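Local structure of myosin-I heavy chain (Dictyostelium discoideum, 5EJY) at residues Ser45-His50 with Tyr106-Lys111. The protein is a class VII myosin, an actin-based motor with ATPase activity involved in phagocytosis and adhesion, represented here by its first MyTH4-FERM tail tandem. Residues are numbered along the deposited sequence; the frame is centred on the assembly and turned at random.
Sequences SSLLVH and YCQLIK
L47 packs against C107, Q108 and K111 in a buried, apolar loop-to-helix contact within the helical MyTH4 domain, an example of divided labour: side chains pack between 45-50 and 106-111 with no hydrogen bond across, while E104, earlier on the same helix, supplies the polar attachment. The loop ahead of helix 53-70 presents L47 to one face of helix 102-112. CG anti to the carbonyl carbon (chi1 -69°) points the branch at the helix, and CD1 comes to 3.5 Å from N of Q108. Three side chains of the helix flank that methyl: CB of C107, CG of Q108 at 3.6 Å from CD1, and CD of K111, which also meets L47 CD2 at 4.0 Å. An alanine in place of L47 would probably open a gap between the side chains of C107, Q108 and K111, leaving L48 against C107 as the main apolar contact between the segments. Polar ends turn elsewhere: K111 NZ hydrogen-bonds to S37 O and Q39 OE1, Q108 NE2 to E104 OE2 and A59 O. OE2 of E104 also takes the N-H of L47, and OE1 takes that of L48 and is bonded to NE2 of H50. Beside L47, SG of C107 faces the fork of L48, 4.1 Å from both CD1 and CD2.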
ATOM      1  N   SER A  45     -10.074  25.949  28.118  1.00 37.26           N
ATOM      2  CA  SER A  45      -8.692  25.503  28.108  1.00 38.94           C
ATOM      3  C   SER A  45      -8.676  24.055  27.627  1.00 34.82           C
ATOM      4  O   SER A  45      -9.726  23.504  27.303  1.00 35.57           O
ATOM      5  CB  SER A  45      -8.081  25.622  29.506  1.00 36.50           C
ATOM      6  OG  SER A  45      -6.689  25.356  29.485  1.00 35.39           O
ATOM      7  N   SER A  46      -7.497  23.441  27.568  1.00 30.19           N
ATOM      8  CA  SER A  46      -7.406  22.035  27.192  1.00 31.91           C
ATOM      9  C   SER A  46      -8.045  21.183  28.290  1.00 34.14           C
ATOM     10  O   SER A  46      -8.087  21.604  29.445  1.00 32.70           O
ATOM     11  CB  SER A  46      -5.940  21.631  26.994  1.00 27.69           C
ATOM     12  OG  SER A  46      -5.168  21.857  28.161  1.00 31.52           O
ATOM     13  N   LEU A  47      -8.539  19.995  27.940  1.00 25.70           N
ATOM     14  CA  LEU A  47      -9.042  19.056  28.952  1.00 28.17           C
ATOM     15  C   LEU A  47      -7.944  18.490  29.833  1.00 28.73           C
ATOM     16  O   LEU A  47      -8.134  18.321  31.037  1.00 31.02           O
ATOM     17  CB  LEU A  47      -9.825  17.888  28.320  1.00 28.86           C
ATOM     18  CG  LEU A  47     -11.176  18.148  27.656  1.00 29.76           C
ATOM     19  CD1 LEU A  47     -11.873  16.813  27.310  1.00 22.80           C
ATOM     20  CD2 LEU A  47     -12.100  19.010  28.535  1.00 33.23           C
ATOM     21  N   LEU A  48      -6.797  18.170  29.233  1.00 23.66           N
ATOM     22  CA  LEU A  48      -5.684  17.634  29.990  1.00 26.59           C
ATOM     23  C   LEU A  48      -4.620  18.715  30.167  1.00 29.34           C
ATOM     24  O   LEU A  48      -4.728  19.805  29.611  1.00 31.89           O
ATOM     25  CB  LEU A  48      -5.105  16.392  29.303  1.00 26.35           C
ATOM     26  CG  LEU A  48      -6.119  15.273  29.055  1.00 26.42           C
ATOM     27  CD1 LEU A  48      -5.487  14.107  28.301  1.00 24.52           C
ATOM     28  CD2 LEU A  48      -6.720  14.787  30.398  1.00 28.99           C
ATOM     29  N   VAL A  49      -3.604  18.424  30.957  1.00 29.80           N
ATOM     30  CA  VAL A  49      -2.584  19.429  31.234  1.00 30.24           C
ATOM     31  C   VAL A  49      -1.418  19.276  30.269  1.00 28.70           C
ATOM     32  O   VAL A  49      -0.781  18.227  30.218  1.00 32.93           O
ATOM     33  CB  VAL A  49      -2.067  19.322  32.676  1.00 32.48           C
ATOM     34  CG1 VAL A  49      -0.938  20.324  32.916  1.00 34.75           C
ATOM     35  CG2 VAL A  49      -3.228  19.527  33.681  1.00 33.78           C
ATOM     36  N   HIS A  50      -1.142  20.327  29.504  1.00 33.21           N
ATOM     37  CA  HIS A  50       0.015  20.334  28.618  1.00 32.24           C
ATOM     38  C   HIS A  50       1.008  21.416  29.068  1.00 34.36           C
ATOM     39  O   HIS A  50       0.641  22.572  29.231  1.00 31.81           O
ATOM     40  CB  HIS A  50      -0.427  20.552  27.160  1.00 28.54           C
ATOM     41  CG  HIS A  50      -1.512  19.613  26.713  1.00 32.74           C
ATOM     42  ND1 HIS A  50      -1.251  18.351  26.218  1.00 29.22           N
ATOM     43  CD2 HIS A  50      -2.860  19.746  26.705  1.00 30.42           C
ATOM     44  CE1 HIS A  50      -2.390  17.748  25.925  1.00 31.83           C
ATOM     45  NE2 HIS A  50      -3.383  18.575  26.203  1.00 27.44           N
ATOM     46  N   TYR A 106      -8.962  11.954  22.595  1.00 20.26           N
ATOM     47  CA  TYR A 106      -9.887  10.906  23.011  1.00 23.33           C
ATOM     48  C   TYR A 106     -10.780  11.360  24.173  1.00 23.75           C
ATOM     49  O   TYR A 106     -11.949  11.022  24.214  1.00 23.72           O
ATOM     50  CB  TYR A 106      -9.140   9.633  23.395  1.00 20.74           C
ATOM     51  CG  TYR A 106      -8.838   8.717  22.228  1.00 20.84           C
ATOM     52  CD1 TYR A 106      -9.798   7.841  21.745  1.00 23.49           C
ATOM     53  CD2 TYR A 106      -7.591   8.738  21.602  1.00 21.28           C
ATOM     54  CE1 TYR A 106      -9.529   6.992  20.678  1.00 23.13           C
ATOM     55  CE2 TYR A 106      -7.309   7.883  20.531  1.00 20.35           C
ATOM     56  CZ  TYR A 106      -8.284   7.014  20.082  1.00 22.11           C
ATOM     57  OH  TYR A 106      -8.026   6.160  19.031  1.00 20.71           O
ATOM     58  N   CYS A 107     -10.223  12.128  25.104  1.00 23.16           N
ATOM     59  CA  CYS A 107     -10.997  12.607  26.250  1.00 22.22           C
ATOM     60  C   CYS A 107     -12.092  13.552  25.803  1.00 24.83           C
ATOM     61  O   CYS A 107     -13.182  13.548  26.369  1.00 23.35           O
ATOM     62  CB  CYS A 107     -10.104  13.306  27.281  1.00 21.36           C
ATOM     63  SG  CYS A 107      -9.106  12.204  28.251  1.00 25.80           S
ATOM     64  N   GLN A 108     -11.799  14.383  24.805  1.00 23.51           N
ATOM     65  CA  GLN A 108     -12.821  15.272  24.256  1.00 20.91           C
ATOM     66  C   GLN A 108     -13.968  14.492  23.629  1.00 27.31           C
ATOM     67  O   GLN A 108     -15.128  14.905  23.721  1.00 23.72           O
ATOM     68  CB  GLN A 108     -12.232  16.233  23.224  1.00 23.75           C
ATOM     69  CG  GLN A 108     -11.248  17.239  23.803  1.00 23.68           C
ATOM     70  CD  GLN A 108     -10.769  18.248  22.765  1.00 24.30           C
ATOM     71  OE1 GLN A 108     -11.400  18.436  21.722  1.00 24.97           O
ATOM     72  NE2 GLN A 108      -9.653  18.904  23.053  1.00 26.57           N
ATOM     73  N   LEU A 109     -13.651  13.373  22.981  1.00 21.19           N
ATOM     74  CA  LEU A 109     -14.695  12.565  22.334  1.00 24.46           C
ATOM     75  C   LEU A 109     -15.512  11.759  23.353  1.00 25.70           C
ATOM     76  O   LEU A 109     -16.727  11.590  23.203  1.00 23.34           O
ATOM     77  CB  LEU A 109     -14.090  11.635  21.275  1.00 21.81           C
ATOM     78  CG  LEU A 109     -13.283  12.379  20.206  1.00 24.61           C
ATOM     79  CD1 LEU A 109     -12.602  11.413  19.230  1.00 23.96           C
ATOM     80  CD2 LEU A 109     -14.165  13.387  19.461  1.00 24.35           C
ATOM     81  N   ILE A 110     -14.838  11.243  24.373  1.00 25.76           N
ATOM     82  CA  ILE A 110     -15.545  10.585  25.474  1.00 24.31           C
ATOM     83  C   ILE A 110     -16.509  11.581  26.100  1.00 27.89           C
ATOM     84  O   ILE A 110     -17.701  11.298  26.262  1.00 25.11           O
ATOM     85  CB  ILE A 110     -14.569  10.079  26.538  1.00 23.33           C
ATOM     86  CG1 ILE A 110     -13.687   8.976  25.950  1.00 23.95           C
ATOM     87  CG2 ILE A 110     -15.331   9.567  27.782  1.00 28.37           C
ATOM     88  CD1 ILE A 110     -12.446   8.678  26.760  1.00 23.34           C
ATOM     89  N   LYS A 111     -15.984  12.758  26.425  1.00 24.26           N
ATOM     90  CA  LYS A 111     -16.771  13.845  27.009  1.00 29.23           C
ATOM     91  C   LYS A 111     -18.012  14.190  26.182  1.00 30.74           C
ATOM     92  O   LYS A 111     -19.130  14.236  26.709  1.00 27.95           O
ATOM     93  CB  LYS A 111     -15.884  15.091  27.194  1.00 27.84           C
ATOM     94  CG  LYS A 111     -16.637  16.402  27.383  1.00 29.47           C
ATOM     95  CD  LYS A 111     -15.667  17.597  27.461  1.00 26.07           C
ATOM     96  CE  LYS A 111     -16.426  18.918  27.411  1.00 32.10           C
ATOM     97  NZ  LYS A 111     -17.281  19.084  28.636  1.00 34.18           N
TER